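Local structure of nitrogenase molybdenum-iron protein beta chain (Clostridium pasteurianum, 4WES) at residues B[39-44]-B[98-103]; B[135-140]-B[151-156]. The protein forms, with the alpha chain, the molybdenum-iron component of nitrogenase, which reduces dinitrogen to ammonia, and shares the binding of an [8Fe-7S] cluster with that chain. All coordinates share one frame; numbering follows the deposited sequence.

In the fold
Contact 1 pairs two neighbouring strands of a four-stranded parallel sheet, and contact 2 sets the edge strand of that sheet and the loop after it against helix 146-161; their centres lie about 10 Å apart. Strand 99-104 joins them: Val102 N to Ile135 O (2.8 Å) and Val102 O to Thr137 N (2.9 Å) are probable hydrogen bonds, and His103 CB packs on Thr139 OG1 at 3.5 Å. Both contacts lie near the [8Fe-7S] cluster, at the C-terminal end of the sheet, without touching it. The side chains of Ser42, in contact 1, and Thr139, in contact 2, are each about 7 Å from it, and the cluster ligands Cys48, Cys106 and Ser141 follow the strands closely in sequence.

Contact 1 (B[39-44]-B[98-103]); sequences LPHSHG and DIIAVH
Leu39 to Ser42 run parallel to Ile100 to His103, the strand axes 4.6 Å apart and twisted by 32°, with alternating backbone bonds from Leu39 N to Ile99 O through to His43 N to His103 O. On one face, CB of His41 meets CG2 of Ile100 at 3.7 Å, while CG1 of Val102 lies at the edge of the His41 ring. Branched Ile and Val suit this central strand, filling the space beside the backbone, whereas the His41 ring nitrogens bond to Ser67 and Ser69. On the other face, the His103 ring reaches over the neighbouring strand: chi1 of 61° sets CG between the backbone N and the carbonyl carbon. The ring covers His41 O, 3.5 Å from ND1, and Ser42 CA, whose C-H makes a CH-pi contact 4.0 Å from the ring centroid. Water 1, in the ring plane, joins NE2 of His103 (2.8 Å) to OG of Ser42 (2.6 Å). The small serine lets the imidazole settle over its backbone and still supplies a hydroxyl. His41 O, beneath the ring, takes the His103 N-H at 2.9 Å and so holds the strand, while ring packing and the water bridge together should restrict the imidazole's rotation.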
loop_
_atom_site.group_PDB
_atom_site.type_symbol
_atom_site.label_atom_id
_atom_site.label_comp_id
_atom_site.label_asym_id
_atom_site.label_seq_id
_atom_site.Cartn_x
_atom_site.Cartn_y
_atom_site.Cartn_z
ATOM N N LEU B 39 -27.429 23.179 -0.557
ATOM C CA LEU B 39 -27.040 23.107 0.832
ATOM C C LEU B 39 -27.916 22.047 1.535
ATOM O O LEU B 39 -29.133 22.217 1.643
ATOM C CB LEU B 39 -27.184 24.458 1.552
ATOM C CG LEU B 39 -26.615 24.516 2.955
ATOM C CD1 LEU B 39 -25.127 24.252 2.958
ATOM C CD2 LEU B 39 -26.963 25.829 3.613
ATOM N N PRO B 40 -27.313 20.969 2.029
ATOM C CA PRO B 40 -28.058 20.034 2.875
ATOM C C PRO B 40 -28.495 20.723 4.164
ATOM O O PRO B 40 -27.746 21.555 4.708
ATOM C CB PRO B 40 -27.042 18.927 3.194
ATOM C CG PRO B 40 -25.945 19.098 2.174
ATOM C CD PRO B 40 -25.896 20.574 1.897
ATOM N N HIS B 41 -29.684 20.355 4.662
ATOM C CA HIS B 41 -30.216 20.905 5.896
ATOM C C HIS B 41 -30.694 19.811 6.802
ATOM O O HIS B 41 -31.512 18.974 6.413
ATOM C CB HIS B 41 -31.387 21.850 5.624
ATOM C CG HIS B 41 -31.897 22.507 6.853
ATOM N ND1 HIS B 41 -31.257 23.569 7.443
ATOM C CD2 HIS B 41 -32.925 22.164 7.674
ATOM C CE1 HIS B 41 -31.898 23.878 8.551
ATOM N NE2 HIS B 41 -32.914 23.052 8.713
ATOM N N SER B 42 -30.147 19.798 8.023
ATOM C CA SER B 42 -30.493 18.810 9.036
ATOM C C SER B 42 -31.554 19.363 9.966
ATOM O O SER B 42 -31.310 20.280 10.754
ATOM C CB SER B 42 -29.233 18.488 9.814
ATOM O OG SER B 42 -29.491 17.536 10.840
ATOM N N HIS B 43 -32.774 18.829 9.855
ATOM C CA HIS B 43 -33.871 19.327 10.656
ATOM C C HIS B 43 -33.953 18.541 11.984
ATOM O O HIS B 43 -34.579 17.488 12.082
ATOM C CB HIS B 43 -35.183 19.222 9.853
ATOM C CG HIS B 43 -36.368 19.755 10.573
ATOM N ND1 HIS B 43 -36.501 21.087 10.902
ATOM C CD2 HIS B 43 -37.493 19.138 10.990
ATOM C CE1 HIS B 43 -37.662 21.257 11.500
ATOM N NE2 HIS B 43 -38.289 20.094 11.559
ATOM N N GLY B 44 -33.272 19.052 12.983
ATOM C CA GLY B 44 -33.175 18.423 14.281
ATOM C C GLY B 44 -32.329 19.271 15.209
ATOM O O GLY B 44 -32.070 20.431 14.956
ATOM N N ASP B 98 -28.981 27.216 -4.498
ATOM C CA ASP B 98 -30.106 27.148 -5.449
ATOM C C ASP B 98 -31.219 26.231 -4.917
ATOM O O ASP B 98 -32.386 26.368 -5.295
ATOM C CB ASP B 98 -29.633 26.688 -6.821
ATOM C CG ASP B 98 -28.798 27.729 -7.528
ATOM O OD1 ASP B 98 -28.780 28.898 -7.101
ATOM O OD2 ASP B 98 -28.153 27.357 -8.522
ATOM N N ILE B 99 -30.830 25.270 -4.064
ATOM C CA ILE B 99 -31.744 24.285 -3.519
ATOM C C ILE B 99 -31.296 23.929 -2.109
ATOM O O ILE B 99 -30.115 23.731 -1.861
ATOM C CB ILE B 99 -31.855 23.048 -4.441
ATOM C CG1 ILE B 99 -32.837 22.032 -3.883
ATOM C CG2 ILE B 99 -30.499 22.420 -4.743
ATOM C CD1 ILE B 99 -33.202 20.937 -4.872
ATOM N N ILE B 100 -32.267 23.887 -1.195
ATOM C CA ILE B 100 -32.063 23.372 0.155
ATOM C C ILE B 100 -32.652 21.968 0.187
ATOM O O ILE B 100 -33.816 21.787 -0.137
ATOM C CB ILE B 100 -32.732 24.274 1.207
ATOM C CG1 ILE B 100 -32.163 25.697 1.157
ATOM C CG2 ILE B 100 -32.577 23.660 2.591
ATOM C CD1 ILE B 100 -32.863 26.661 2.077
ATOM N N ALA B 101 -31.834 20.977 0.570
ATOM C CA ALA B 101 -32.311 19.606 0.632
ATOM C C ALA B 101 -32.373 19.189 2.099
ATOM O O ALA B 101 -31.361 18.944 2.736
ATOM C CB ALA B 101 -31.402 18.678 -0.132
ATOM N N VAL B 102 -33.593 19.145 2.617
ATOM C CA VAL B 102 -33.845 18.884 4.037
ATOM C C VAL B 102 -33.931 17.382 4.307
ATOM O O VAL B 102 -34.604 16.644 3.581
ATOM C CB VAL B 102 -35.186 19.535 4.450
ATOM C CG1 VAL B 102 -35.457 19.255 5.925
ATOM C CG2 VAL B 102 -35.145 21.038 4.187
ATOM N N HIS B 103 -33.272 16.944 5.382
ATOM C CA HIS B 103 -33.511 15.630 5.926
ATOM C C HIS B 103 -33.803 15.802 7.428
ATOM O O HIS B 103 -33.723 16.927 7.953
ATOM C CB HIS B 103 -32.316 14.687 5.673
ATOM C CG HIS B 103 -31.032 15.152 6.301
ATOM N ND1 HIS B 103 -30.064 15.847 5.613
ATOM C CD2 HIS B 103 -30.579 15.067 7.577
ATOM C CE1 HIS B 103 -29.057 16.115 6.438
ATOM N NE2 HIS B 103 -29.356 15.666 7.633
HETATM O O HOH W 1 -27.771 15.745 9.973
#

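Contact 2 (B[135-140]-B[151-156]); sequences IHTNTP and ANMVQG
Thr137 points its CB at helix 146-161 and straddles the backbone between Asn152 and Met153, its two branches doing different work. OG1, anti to the backbone N (chi1 -172°), comes 3.0 Å from Asn152 O in a weak hydrogen bond; its proton is not settled, because water 2 lies 2.7 Å from the same OG1. That water donates to OE1 of Gln155, one helical turn on, while Asn152 O also receives the helical N-H of Gly156. The methyl CG2 instead lies 3.7 Å from CA of Met153, with the sulfur SD at a similar distance. Threonine fits because one short side chain sets a hydroxyl beside the helix carbonyl and the water, and a methyl against the methionine.

Met153 starts out beside the strand rather than facing it, and bends at chi2 and chi3, bringing CE to CD1 of Ile135 at 4.1 Å; the two side chains cross at about a right angle. An unbranched, flexible methionine can follow this bend, and Ala28 and Ala31 of helix 24-33 also touch it. Here the chain makes a beta-alpha unit: strand 133-136 closes one side of the parallel sheet, the following loop carries the cluster ligand Ser141, and helix 146-161 returns to pack against the strand's end.

Asn152 and Thr139 slide past each other in opposite directions, CB of Asn152 meeting CG2 of Thr139 at 4.1 Å. Their polar ends look to other partners: Asn152 ND2 bonds to Gln24 OE1, and Thr139 OG1 to the carbonyl of Thr104. At the other end of the contact lies Gly156, whose CA, carrying no side chain, sits 3.7 Å from His136 O, so that helix and strand end come close here.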
loop_
_atom_site.group_PDB
_atom_site.type_symbol
_atom_site.label_atom_id
_atom_site.label_comp_id
_atom_site.label_asym_id
_atom_site.label_seq_id
_atom_site.Cartn_x
_atom_site.Cartn_y
_atom_site.Cartn_z
ATOM N N ILE B 135 -36.553 21.098 -0.916
ATOM C CA ILE B 135 -37.041 19.745 -0.989
ATOM C C ILE B 135 -36.764 19.031 0.334
ATOM O O ILE B 135 -36.010 19.533 1.166
ATOM C CB ILE B 135 -36.405 18.974 -2.171
ATOM C CG1 ILE B 135 -34.937 18.631 -1.967
ATOM C CG2 ILE B 135 -36.599 19.758 -3.469
ATOM C CD1 ILE B 135 -34.423 17.629 -2.958
ATOM N N HIS B 136 -37.369 17.870 0.532
ATOM C CA HIS B 136 -37.118 17.129 1.776
ATOM C C HIS B 136 -37.246 15.633 1.584
ATOM O O HIS B 136 -37.888 15.149 0.638
ATOM C CB HIS B 136 -38.066 17.550 2.917
ATOM C CG HIS B 136 -39.336 16.765 2.980
ATOM N ND1 HIS B 136 -40.414 16.969 2.136
ATOM C CD2 HIS B 136 -39.682 15.758 3.801
ATOM C CE1 HIS B 136 -41.370 16.111 2.441
ATOM N NE2 HIS B 136 -40.948 15.360 3.443
ATOM N N THR B 137 -36.636 14.908 2.525
ATOM C CA THR B 137 -36.951 13.526 2.800
ATOM C C THR B 137 -37.081 13.342 4.313
ATOM O O THR B 137 -36.823 14.265 5.065
ATOM C CB THR B 137 -35.930 12.548 2.202
ATOM O OG1 THR B 137 -36.404 11.215 2.358
ATOM C CG2 THR B 137 -34.591 12.694 2.834
ATOM N N ASN B 138 -37.547 12.163 4.716
ATOM C CA ASN B 138 -37.665 11.786 6.129
ATOM C C ASN B 138 -36.691 10.663 6.411
ATOM O O ASN B 138 -36.706 9.627 5.723
ATOM C CB ASN B 138 -39.101 11.332 6.451
ATOM C CG ASN B 138 -40.100 12.448 6.274
ATOM O OD1 ASN B 138 -40.654 12.654 5.169
ATOM N ND2 ASN B 138 -40.318 13.214 7.332
ATOM N N THR B 139 -35.838 10.870 7.398
ATOM C CA THR B 139 -34.696 9.990 7.684
ATOM C C THR B 139 -34.600 9.631 9.170
ATOM O O THR B 139 -33.648 9.999 9.850
ATOM C CB THR B 139 -33.400 10.640 7.167
ATOM O OG1 THR B 139 -33.303 11.996 7.607
ATOM C CG2 THR B 139 -33.356 10.622 5.657
ATOM N N PRO B 140 -35.585 8.877 9.668
ATOM C CA PRO B 140 -35.513 8.422 11.063
ATOM C C PRO B 140 -34.329 7.524 11.322
ATOM O O PRO B 140 -34.175 6.486 10.702
ATOM C CB PRO B 140 -36.813 7.661 11.251
ATOM C CG PRO B 140 -37.181 7.177 9.876
ATOM C CD PRO B 140 -36.730 8.301 8.955
ATOM N N ALA B 151 -30.785 6.373 0.352
ATOM C CA ALA B 151 -31.889 5.932 -0.490
ATOM C C ALA B 151 -33.070 6.860 -0.393
ATOM O O ALA B 151 -33.739 7.154 -1.416
ATOM C CB ALA B 151 -32.312 4.529 -0.134
ATOM N N ASN B 152 -33.382 7.285 0.822
ATOM C CA ASN B 152 -34.497 8.187 1.070
ATOM C C ASN B 152 -34.286 9.574 0.443
ATOM O O ASN B 152 -35.201 10.135 -0.179
ATOM C CB ASN B 152 -34.766 8.304 2.587
ATOM C CG ASN B 152 -35.478 7.105 3.129
ATOM O OD1 ASN B 152 -36.201 6.418 2.410
ATOM N ND2 ASN B 152 -35.280 6.827 4.395
ATOM N N MET B 153 -33.077 10.104 0.504
ATOM C CA MET B 153 -32.814 11.393 -0.107
ATOM C C MET B 153 -32.994 11.285 -1.622
ATOM O O MET B 153 -33.505 12.213 -2.257
ATOM C CB MET B 153 -31.404 11.894 0.237
ATOM C CG MET B 153 -31.146 13.345 -0.189
ATOM S SD MET B 153 -31.931 14.600 0.861
ATOM C CE MET B 153 -33.358 14.998 -0.069
ATOM N N VAL B 154 -32.547 10.177 -2.222
ATOM C CA VAL B 154 -32.747 10.009 -3.674
ATOM C C VAL B 154 -34.235 9.989 -3.991
ATOM O O VAL B 154 -34.691 10.609 -4.974
ATOM C CB VAL B 154 -32.022 8.751 -4.189
ATOM C CG1 VAL B 154 -32.270 8.545 -5.656
ATOM C CG2 VAL B 154 -30.518 8.842 -3.927
ATOM N N GLN B 155 -35.027 9.280 -3.194
ATOM C CA GLN B 155 -36.455 9.344 -3.330
ATOM C C GLN B 155 -36.997 10.764 -3.237
ATOM O O GLN B 155 -37.879 11.169 -4.041
ATOM C CB GLN B 155 -37.148 8.453 -2.294
ATOM C CG GLN B 155 -38.652 8.460 -2.505
ATOM C CD GLN B 155 -39.400 7.847 -1.383
ATOM O OE1 GLN B 155 -39.194 8.193 -0.222
ATOM N NE2 GLN B 155 -40.262 6.895 -1.713
ATOM N N GLY B 156 -36.496 11.551 -2.290
ATOM C CA GLY B 156 -36.943 12.950 -2.181
ATOM C C GLY B 156 -36.646 13.782 -3.405
ATOM O O GLY B 156 -37.462 14.594 -3.839
HETATM O O HOH W 2 -38.478 10.746 0.625
#